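Local coordinates for glycosyl hydrolases family 2, sugar binding domain protein (Bacteroides uniformis str. 3978 T3 ii, PDB 6D1P) that is a gut-bacterial beta-glucuronidase of glycoside hydrolase family 2, which probably hydrolyses O-glycosidic bonds to release glucuronic acid from its conjugates, at residues W35-D41 against P89-T94; W630-K636 against Q706-T710; S660-K664 against L676-P681. Residue numbers count along the deposited sequence, not the author numbering.

Contact 1. Residues W35-D41 against P89-T94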
loop_
_atom_site.group_PDB
_atom_site.type_symbol
_atom_site.label_atom_id
_atom_site.label_comp_id
_atom_site.label_asym_id
_atom_site.label_seq_id
_atom_site.Cartn_x
_atom_site.Cartn_y
_atom_site.Cartn_z
ATOM N N TRP A 35 18.351 10.972 -0.125
ATOM C CA TRP A 35 17.690 10.081 0.810
ATOM C C TRP A 35 17.082 8.908 0.053
ATOM O O TRP A 35 16.711 9.021 -1.114
ATOM C CB TRP A 35 16.589 10.800 1.580
ATOM C CG TRP A 35 17.025 11.791 2.593
ATOM C CD1 TRP A 35 17.253 13.132 2.398
ATOM C CD2 TRP A 35 17.228 11.546 3.990
ATOM N NE1 TRP A 35 17.590 13.728 3.596
ATOM C CE2 TRP A 35 17.587 12.774 4.583
ATOM C CE3 TRP A 35 17.144 10.406 4.793
ATOM C CZ2 TRP A 35 17.863 12.893 5.933
ATOM C CZ3 TRP A 35 17.417 10.532 6.146
ATOM C CH2 TRP A 35 17.770 11.771 6.700
ATOM N N GLU A 36 16.978 7.781 0.730
ATOM C CA GLU A 36 16.190 6.675 0.230
ATOM C C GLU A 36 14.982 6.477 1.134
ATOM O O GLU A 36 15.051 6.685 2.350
ATOM C CB GLU A 36 17.018 5.400 0.159
ATOM C CG GLU A 36 17.994 5.379 -0.998
ATOM C CD GLU A 36 18.744 4.048 -1.113
ATOM O OE1 GLU A 36 19.163 3.501 -0.073
ATOM O OE2 GLU A 36 18.894 3.543 -2.251
ATOM N N PHE A 37 13.873 6.064 0.527
ATOM C CA PHE A 37 12.631 5.899 1.263
ATOM C C PHE A 37 11.918 4.630 0.803
ATOM O O PHE A 37 11.958 4.292 -0.379
ATOM C CB PHE A 37 11.731 7.130 1.077
ATOM C CG PHE A 37 10.309 6.864 1.387
ATOM C CD1 PHE A 37 9.880 6.792 2.709
ATOM C CD2 PHE A 37 9.402 6.632 0.365
ATOM C CE1 PHE A 37 8.562 6.493 3.010
ATOM C CE2 PHE A 37 8.080 6.348 0.656
ATOM C CZ PHE A 37 7.657 6.284 1.983
ATOM N N ILE A 38 11.267 3.926 1.735
ATOM C CA ILE A 38 10.413 2.791 1.386
ATOM C C ILE A 38 9.167 2.848 2.256
ATOM O O ILE A 38 9.255 3.129 3.452
ATOM C CB ILE A 38 11.147 1.429 1.531
ATOM C CG1 ILE A 38 10.308 0.306 0.949
ATOM C CG2 ILE A 38 11.452 1.079 2.977
ATOM C CD1 ILE A 38 11.047 -1.020 0.915
ATOM N N ARG A 39 8.010 2.569 1.667
ATOM C CA ARG A 39 6.741 2.734 2.380
ATOM C C ARG A 39 6.266 1.422 3.027
ATOM O O ARG A 39 5.210 0.867 2.722
ATOM C CB ARG A 39 5.686 3.307 1.445
ATOM C CG ARG A 39 4.483 3.792 2.215
ATOM C CD ARG A 39 3.564 4.581 1.356
ATOM N NE ARG A 39 2.616 3.726 0.641
ATOM C CZ ARG A 39 1.573 4.218 -0.028
ATOM N NH1 ARG A 39 1.354 5.550 -0.046
ATOM N NH2 ARG A 39 0.740 3.394 -0.654
ATOM N N GLN A 40 7.066 0.955 3.977
ATOM C CA GLN A 40 6.760 -0.243 4.748
ATOM C C GLN A 40 7.772 -0.336 5.874
ATOM O O GLN A 40 8.778 0.376 5.892
ATOM C CB GLN A 40 6.790 -1.510 3.900
ATOM C CG GLN A 40 8.158 -1.837 3.307
ATOM C CD GLN A 40 8.137 -3.167 2.568
ATOM O OE1 GLN A 40 7.760 -3.236 1.398
ATOM N NE2 GLN A 40 8.507 -4.227 3.256
ATOM N N ASP A 41 7.465 -1.188 6.837
ATOM C CA ASP A 41 8.402 -1.452 7.906
ATOM C C ASP A 41 9.472 -2.387 7.376
ATOM O O ASP A 41 9.243 -3.144 6.430
ATOM C CB ASP A 41 7.693 -2.084 9.102
ATOM C CG ASP A 41 8.323 -1.699 10.448
ATOM O OD1 ASP A 41 9.217 -0.822 10.504
ATOM O OD2 ASP A 41 7.917 -2.291 11.469
ATOM N N PRO A 89 3.797 2.476 8.627
ATOM C CA PRO A 89 5.213 2.823 8.770
ATOM C C PRO A 89 5.936 2.951 7.429
ATOM O O PRO A 89 5.501 2.450 6.390
ATOM C CB PRO A 89 5.755 1.638 9.583
ATOM C CG PRO A 89 4.932 0.458 9.043
ATOM C CD PRO A 89 3.539 1.037 8.851
ATOM N N GLY A 90 7.065 3.655 7.480
ATOM C CA GLY A 90 7.958 3.798 6.345
ATOM C C GLY A 90 9.301 4.250 6.863
ATOM O O GLY A 90 9.410 4.728 7.995
ATOM N N TRP A 91 10.330 4.093 6.029
ATOM C CA TRP A 91 11.707 4.306 6.464
ATOM C C TRP A 91 12.460 5.236 5.525
ATOM O O TRP A 91 12.311 5.153 4.306
ATOM C CB TRP A 91 12.476 2.979 6.534
ATOM C CG TRP A 91 12.254 2.117 7.761
ATOM C CD1 TRP A 91 11.323 1.122 7.918
ATOM C CD2 TRP A 91 13.016 2.141 8.973
ATOM N NE1 TRP A 91 11.457 0.535 9.154
ATOM C CE2 TRP A 91 12.486 1.147 9.822
ATOM C CE3 TRP A 91 14.094 2.911 9.425
ATOM C CZ2 TRP A 91 12.991 0.913 11.096
ATOM C CZ3 TRP A 91 14.595 2.672 10.692
ATOM C CH2 TRP A 91 14.047 1.680 11.508
ATOM N N TYR A 92 13.321 6.074 6.091
ATOM C CA TYR A 92 14.269 6.871 5.322
ATOM C C TYR A 92 15.697 6.515 5.723
ATOM O O TYR A 92 15.949 6.142 6.871
ATOM C CB TYR A 92 14.067 8.365 5.547
ATOM C CG TYR A 92 12.711 8.905 5.195
ATOM C CD1 TYR A 92 11.652 8.842 6.097
ATOM C CD2 TYR A 92 12.505 9.548 3.988
ATOM C CE1 TYR A 92 10.411 9.386 5.784
ATOM C CE2 TYR A 92 11.284 10.087 3.668
ATOM C CZ TYR A 92 10.233 10.000 4.566
ATOM O OH TYR A 92 9.013 10.540 4.223
ATOM N N ARG A 93 16.640 6.650 4.784
ATOM C CA ARG A 93 18.043 6.417 5.107
ATOM C C ARG A 93 18.939 7.227 4.187
ATOM O O ARG A 93 18.590 7.494 3.029
ATOM C CB ARG A 93 18.417 4.938 5.012
ATOM C CG ARG A 93 18.289 4.346 3.625
ATOM C CD ARG A 93 18.609 2.842 3.642
ATOM N NE ARG A 93 18.620 2.281 2.296
ATOM C CZ ARG A 93 18.590 0.982 2.011
ATOM N NH1 ARG A 93 18.547 0.068 2.978
ATOM N NH2 ARG A 93 18.590 0.601 0.748
ATOM N N THR A 94 20.098 7.618 4.716
ATOM C CA THR A 94 21.081 8.371 3.944
ATOM C C THR A 94 22.445 8.302 4.626
ATOM O O THR A 94 22.606 7.715 5.698
ATOM C CB THR A 94 20.676 9.835 3.763
ATOM O OG1 THR A 94 21.577 10.430 2.840
ATOM C CG2 THR A 94 20.801 10.599 5.087
#

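Contact 2. Residues W630-K636 against Q706-T710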
loop_
_atom_site.group_PDB
_atom_site.type_symbol
_atom_site.label_atom_id
_atom_site.label_comp_id
_atom_site.label_asym_id
_atom_site.label_seq_id
_atom_site.Cartn_x
_atom_site.Cartn_y
_atom_site.Cartn_z
ATOM N N TRP A 630 -16.547 30.784 -16.633
ATOM C CA TRP A 630 -17.921 30.442 -17.003
ATOM C C TRP A 630 -18.051 30.614 -18.514
ATOM O O TRP A 630 -18.352 31.718 -18.999
ATOM C CB TRP A 630 -18.907 31.312 -16.222
ATOM C CG TRP A 630 -20.349 30.921 -16.330
ATOM C CD1 TRP A 630 -20.911 30.059 -17.232
ATOM C CD2 TRP A 630 -21.426 31.393 -15.500
ATOM N NE1 TRP A 630 -22.268 29.962 -17.013
ATOM C CE2 TRP A 630 -22.607 30.767 -15.953
ATOM C CE3 TRP A 630 -21.502 32.279 -14.415
ATOM C CZ2 TRP A 630 -23.848 31.004 -15.364
ATOM C CZ3 TRP A 630 -22.733 32.496 -13.820
ATOM C CH2 TRP A 630 -23.890 31.871 -14.302
ATOM N N PRO A 631 -17.822 29.541 -19.305
ATOM C CA PRO A 631 -17.683 29.711 -20.759
ATOM C C PRO A 631 -19.009 29.827 -21.497
ATOM O O PRO A 631 -19.080 30.460 -22.561
ATOM C CB PRO A 631 -16.927 28.443 -21.194
ATOM C CG PRO A 631 -16.879 27.515 -19.932
ATOM C CD PRO A 631 -17.755 28.122 -18.900
ATOM N N VAL A 632 -20.063 29.212 -20.965
ATOM C CA VAL A 632 -21.354 29.159 -21.640
ATOM C C VAL A 632 -22.448 29.579 -20.660
ATOM O O VAL A 632 -22.768 28.835 -19.721
ATOM C CB VAL A 632 -21.649 27.766 -22.211
ATOM C CG1 VAL A 632 -23.031 27.748 -22.833
ATOM C CG2 VAL A 632 -20.603 27.392 -23.243
ATOM N N ARG A 633 -23.036 30.752 -20.897
ATOM C CA ARG A 633 -24.259 31.220 -20.249
ATOM C C ARG A 633 -25.490 30.681 -20.983
ATOM O O ARG A 633 -25.411 30.196 -22.118
ATOM C CB ARG A 633 -24.309 32.743 -20.240
ATOM C CG ARG A 633 -23.040 33.424 -19.786
ATOM C CD ARG A 633 -23.007 33.548 -18.287
ATOM N NE ARG A 633 -24.215 34.171 -17.723
ATOM C CZ ARG A 633 -24.308 35.457 -17.399
ATOM N NH1 ARG A 633 -23.263 36.248 -17.609
ATOM N NH2 ARG A 633 -25.433 35.947 -16.851
ATOM N N TRP A 634 -26.649 30.773 -20.335
ATOM C CA TRP A 634 -27.868 30.311 -20.985
ATOM C C TRP A 634 -29.090 31.032 -20.436
ATOM O O TRP A 634 -29.053 31.657 -19.370
ATOM C CB TRP A 634 -28.053 28.807 -20.843
ATOM C CG TRP A 634 -28.286 28.358 -19.443
ATOM C CD1 TRP A 634 -29.492 28.161 -18.832
ATOM C CD2 TRP A 634 -27.282 28.037 -18.470
ATOM N NE1 TRP A 634 -29.304 27.733 -17.535
ATOM C CE2 TRP A 634 -27.957 27.643 -17.289
ATOM C CE3 TRP A 634 -25.878 28.033 -18.488
ATOM C CZ2 TRP A 634 -27.278 27.259 -16.127
ATOM C CZ3 TRP A 634 -25.198 27.642 -17.334
ATOM C CH2 TRP A 634 -25.904 27.265 -16.165
ATOM N N GLY A 635 -30.184 30.880 -21.172
ATOM C CA GLY A 635 -31.426 31.592 -20.943
ATOM C C GLY A 635 -32.204 31.710 -22.241
ATOM O O GLY A 635 -31.800 31.210 -23.291
ATOM N N LYS A 636 -33.340 32.393 -22.152
ATOM C CA LYS A 636 -34.179 32.555 -23.326
ATOM C C LYS A 636 -33.545 33.560 -24.295
ATOM O O LYS A 636 -32.657 34.325 -23.914
ATOM C CB LYS A 636 -35.583 32.979 -22.902
ATOM C CG LYS A 636 -36.439 31.771 -22.561
ATOM C CD LYS A 636 -37.693 32.092 -21.757
ATOM C CE LYS A 636 -38.337 30.794 -21.240
ATOM N NZ LYS A 636 -39.770 30.609 -21.634
ATOM N N GLN A 706 -18.033 35.038 -23.317
ATOM C CA GLN A 706 -18.884 33.909 -22.972
ATOM C C GLN A 706 -19.835 33.625 -24.122
ATOM O O GLN A 706 -20.374 34.549 -24.729
ATOM C CB GLN A 706 -19.713 34.156 -21.695
ATOM C CG GLN A 706 -18.930 34.520 -20.449
ATOM C CD GLN A 706 -19.835 34.902 -19.278
ATOM O OE1 GLN A 706 -20.788 35.676 -19.440
ATOM N NE2 GLN A 706 -19.553 34.337 -18.092
ATOM N N GLU A 707 -20.047 32.349 -24.413
ATOM C CA GLU A 707 -21.109 31.977 -25.328
ATOM C C GLU A 707 -22.453 32.084 -24.627
ATOM O O GLU A 707 -22.571 31.878 -23.418
ATOM C CB GLU A 707 -20.912 30.551 -25.840
ATOM C CG GLU A 707 -19.591 30.320 -26.562
ATOM C CD GLU A 707 -19.658 30.694 -28.028
ATOM O OE1 GLU A 707 -20.785 30.737 -28.582
ATOM O OE2 GLU A 707 -18.583 30.948 -28.622
ATOM N N TYR A 708 -23.480 32.403 -25.395
ATOM C CA TYR A 708 -24.835 32.438 -24.874
ATOM C C TYR A 708 -25.638 31.407 -25.634
ATOM O O TYR A 708 -25.715 31.462 -26.867
ATOM C CB TYR A 708 -25.456 33.832 -25.008
ATOM C CG TYR A 708 -26.805 33.922 -24.349
ATOM C CD1 TYR A 708 -26.948 33.685 -22.980
ATOM C CD2 TYR A 708 -27.943 34.224 -25.083
ATOM C CE1 TYR A 708 -28.194 33.753 -22.361
ATOM C CE2 TYR A 708 -29.195 34.300 -24.475
ATOM C CZ TYR A 708 -29.314 34.064 -23.114
ATOM O OH TYR A 708 -30.549 34.134 -22.503
ATOM N N GLN A 709 -26.216 30.464 -24.908
ATOM C CA GLN A 709 -26.895 29.326 -25.505
ATOM C C GLN A 709 -28.373 29.401 -25.167
ATOM O O GLN A 709 -28.750 29.414 -23.990
ATOM C CB GLN A 709 -26.283 28.012 -25.018
ATOM C CG GLN A 709 -27.158 26.779 -25.209
ATOM C CD GLN A 709 -26.482 25.513 -24.688
ATOM O OE1 GLN A 709 -25.264 25.336 -24.839
ATOM N NE2 GLN A 709 -27.264 24.635 -24.057
ATOM N N THR A 710 -29.204 29.450 -26.201
ATOM C CA THR A 710 -30.638 29.569 -26.026
ATOM C C THR A 710 -31.358 28.255 -26.219
ATOM O O THR A 710 -32.504 28.130 -25.789
ATOM C CB THR A 710 -31.206 30.607 -26.997
ATOM O OG1 THR A 710 -30.906 30.212 -28.342
ATOM C CG2 THR A 710 -30.586 31.964 -26.717
#

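Contact 3. Residues S660-K664 against L676-P681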
loop_
_atom_site.group_PDB
_atom_site.type_symbol
_atom_site.label_atom_id
_atom_site.label_comp_id
_atom_site.label_asym_id
_atom_site.label_seq_id
_atom_site.Cartn_x
_atom_site.Cartn_y
_atom_site.Cartn_z
ATOM N N SER A 660 -21.488 50.555 -24.103
ATOM C CA SER A 660 -21.473 50.891 -22.681
ATOM C C SER A 660 -22.834 50.629 -22.041
ATOM O O SER A 660 -23.883 50.912 -22.628
ATOM C CB SER A 660 -21.081 52.352 -22.465
ATOM O OG SER A 660 -21.201 52.707 -21.092
ATOM N N GLN A 661 -22.809 50.064 -20.831
ATOM C CA GLN A 661 -24.018 49.728 -20.092
ATOM C C GLN A 661 -24.221 50.610 -18.864
ATOM O O GLN A 661 -25.187 50.400 -18.116
ATOM C CB GLN A 661 -23.986 48.252 -19.682
ATOM C CG GLN A 661 -23.844 47.302 -20.859
ATOM C CD GLN A 661 -25.006 47.381 -21.841
ATOM O OE1 GLN A 661 -24.832 47.763 -23.010
ATOM N NE2 GLN A 661 -26.193 46.991 -21.384
ATOM N N GLY A 662 -23.339 51.587 -18.639
ATOM C CA GLY A 662 -23.493 52.519 -17.540
ATOM C C GLY A 662 -22.343 52.497 -16.552
ATOM O O GLY A 662 -21.776 51.443 -16.244
ATOM N N ARG A 663 -21.980 53.671 -16.068
ATOM C CA ARG A 663 -21.063 53.801 -14.948
ATOM C C ARG A 663 -21.858 53.667 -13.651
ATOM O O ARG A 663 -22.940 54.248 -13.515
ATOM C CB ARG A 663 -20.355 55.155 -15.027
ATOM C CG ARG A 663 -18.969 55.221 -14.447
ATOM C CD ARG A 663 -18.148 56.235 -15.233
ATOM N NE ARG A 663 -16.975 56.700 -14.498
ATOM C CZ ARG A 663 -15.983 57.400 -15.047
ATOM N NH1 ARG A 663 -16.019 57.703 -16.343
ATOM N NH2 ARG A 663 -14.951 57.790 -14.303
ATOM N N LYS A 664 -21.363 52.850 -12.721
ATOM C CA LYS A 664 -22.060 52.623 -11.463
ATOM C C LYS A 664 -21.098 52.794 -10.303
ATOM O O LYS A 664 -19.886 52.614 -10.437
ATOM C CB LYS A 664 -22.730 51.253 -11.400
ATOM C CG LYS A 664 -23.892 51.121 -12.353
ATOM C CD LYS A 664 -24.691 49.853 -12.113
ATOM C CE LYS A 664 -25.828 49.735 -13.110
ATOM N NZ LYS A 664 -26.666 48.518 -12.901
ATOM N N LEU A 676 -22.226 46.939 -8.195
ATOM C CA LEU A 676 -21.595 46.784 -9.508
ATOM C C LEU A 676 -22.189 45.564 -10.219
ATOM O O LEU A 676 -21.577 44.501 -10.350
ATOM C CB LEU A 676 -20.084 46.682 -9.360
ATOM C CG LEU A 676 -19.534 47.728 -8.387
ATOM C CD1 LEU A 676 -18.022 47.610 -8.157
ATOM C CD2 LEU A 676 -19.920 49.173 -8.826
ATOM N N ARG A 677 -23.422 45.731 -10.685
ATOM C CA ARG A 677 -24.122 44.683 -11.407
ATOM C C ARG A 677 -24.987 45.325 -12.477
ATOM O O ARG A 677 -25.523 46.420 -12.276
ATOM C CB ARG A 677 -24.989 43.824 -10.477
ATOM C CG ARG A 677 -26.047 44.616 -9.685
ATOM C CD ARG A 677 -26.923 43.692 -8.846
ATOM N NE ARG A 677 -28.033 44.418 -8.251
ATOM C CZ ARG A 677 -27.947 45.113 -7.115
ATOM N NH1 ARG A 677 -26.798 45.175 -6.447
ATOM N NH2 ARG A 677 -29.010 45.760 -6.646
ATOM N N TRP A 678 -25.090 44.643 -13.616
ATOM C CA TRP A 678 -25.881 45.042 -14.773
ATOM C C TRP A 678 -26.691 43.855 -15.273
ATOM O O TRP A 678 -26.255 42.703 -15.190
ATOM C CB TRP A 678 -25.003 45.527 -15.936
ATOM C CG TRP A 678 -24.238 46.760 -15.650
ATOM C CD1 TRP A 678 -24.514 48.016 -16.109
ATOM C CD2 TRP A 678 -23.063 46.877 -14.837
ATOM N NE1 TRP A 678 -23.578 48.909 -15.639
ATOM C CE2 TRP A 678 -22.680 48.238 -14.851
ATOM C CE3 TRP A 678 -22.300 45.970 -14.099
ATOM C CZ2 TRP A 678 -21.568 48.705 -14.166
ATOM C CZ3 TRP A 678 -21.198 46.446 -13.398
ATOM C CH2 TRP A 678 -20.841 47.796 -13.445
ATOM N N ASN A 679 -27.876 44.135 -15.791
ATOM C CA ASN A 679 -28.597 43.176 -16.610
ATOM C C ASN A 679 -28.415 43.577 -18.064
ATOM O O ASN A 679 -28.383 44.764 -18.389
ATOM C CB ASN A 679 -30.075 43.112 -16.241
ATOM C CG ASN A 679 -30.302 42.430 -14.906
ATOM O OD1 ASN A 679 -29.385 42.334 -14.086
ATOM N ND2 ASN A 679 -31.516 41.953 -14.681
ATOM N N VAL A 680 -28.240 42.591 -18.930
ATOM C CA VAL A 680 -27.722 42.873 -20.264
ATOM C C VAL A 680 -28.313 41.879 -21.256
ATOM O O VAL A 680 -28.559 40.720 -20.897
ATOM C CB VAL A 680 -26.182 42.820 -20.276
ATOM C CG1 VAL A 680 -25.656 43.016 -21.665
ATOM C CG2 VAL A 680 -25.558 43.865 -19.335
ATOM N N PRO A 681 -28.586 42.280 -22.497
ATOM C CA PRO A 681 -28.863 41.283 -23.530
ATOM C C PRO A 681 -27.569 40.615 -23.960
ATOM O O PRO A 681 -26.510 41.248 -24.036
ATOM C CB PRO A 681 -29.464 42.113 -24.671
ATOM C CG PRO A 681 -28.789 43.441 -24.527
ATOM C CD PRO A 681 -28.725 43.655 -23.020
#

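Contact 1. Residues W35-D41 against P89-T94
E36 and R93 face each other as a hydrogen-bonded antiparallel pair. E36 takes an m rotamer and R93 a p rotamer, which brings their ends together. R93 NE reaches E36 OE1 at 2.7 Å in a salt bridge. W64 adds a cation-pi contact to R93. W91, on the same face, adopts m, so its indole swings toward D41. W91 NE1 donates to D41 OD1 at 2.9 Å, and R167 also pairs with this oxygen. Strands 35-38 and 89-96 are neighbours in the antiparallel sheet of the sugar-binding domain, a beta-sandwich in this family, and R39-D41 is the loop that follows 35-38. Strand 65-67 flanks 35-38, and strand 162-169 flanks 89-96. F37 and Y92 lie on the other face as a non-hydrogen-bonded pair. Their rings meet obliquely, with F37 CD1 3.7 Å from Y92 CE2. The Y92 hydroxyl is hydrogen-bonded to H71. The m rotamer of W35 brings one face of its six-membered ring against T94, whose CG2 sits 3.5 Å from the ring centroid in a CH-pi contact.

Contact 2. Residues W630-K636 against Q706-T710
Parallel pairing joins V632, R633 and W634 to E707, Y708 and Q709. Three backbone bonds carry it. E707 N donates to P631 O at 2.8 Å, R633 N to E707 O at 2.8 Å, and Q709 N to R633 O at 2.9 Å. A fourth, from G635 N to Q709 O, is weak at 3.5 Å. Side chains satisfy further groups at both ends. Q706 OE1 accepts from R633 NH1 at 3.1 Å, while Q706 NE2 makes a weak bond to W630 O at 3.0 Å. R633 also uses NE for a salt bridge with E524 and NH2 for the carbonyl of E642. At the far end, Y708 OH donates to K636 O at 2.5 Å. G635 leaves room for this hydroxyl, since a CB there would clash with it. Strand 632-634 forms one edge of a mixed five-stranded sheet. Strand 698-709 lies between it and 685-695, and Y708 and R633 pack on strand 641-647 of the adjoining sheet.

Contact 3. Residues S660-K664 against L676-P681
The short strands 660-664 and 677-680 run nearly antiparallel, at 162°, but their axes stay 8.3 Å apart at closest approach. No beta bridge links them. They belong to two different sheets that face each other, so side chains fill the gap. Strand 659-665 pairs with 651-656, while 677-680 pairs with 641-647. This two-sheet packing lies in the DUF4982 region, consistent with its immunoglobulin-like E-set clan. The positive phi of G662 (120°) suits glycine, because a CB would jam against the preceding carbonyl. W678 points across to the other strand. Its CD1 lies 3.6 Å from Q661 CB, and its NE1 makes a weak hydrogen bond to G662 O at 3.2 Å. K664 extends its chain over one face of the indole. CE is 3.8 Å and NZ 4.0 Å from the centroid of the five-membered ring, giving CH-pi and cation-pi contacts. L676 CD2 meets K664 O at 3.8 Å. The amine also donates from K664 NZ to R677 O at a very short 2.5 Å. The lysine charge is therefore held by an aromatic face and a backbone carbonyl, with no carboxylate from either segment.

Overall arrangement
From the N terminus, contact 1 comes first. It closes a loop of 47 residues and joins two neighbouring strands of the sugar-binding domain. The chain then runs through the remaining family 2 domain and the TIM barrel before contact 2 opens at 630-636. That contact closes only at 706-710, after 69 residues rich in strand. Contact 3 falls wholly within this span, with 11 residues between its segments. Both contacts reach the mixed sheet, of which 632-634 and 659-665 are the outermost strands within this chain. Contact 3 ties that sheet to the one holding 677-680. Contact 1 is remote, its centre 53 Å from that of contact 2 and 60 Å from that of contact 3.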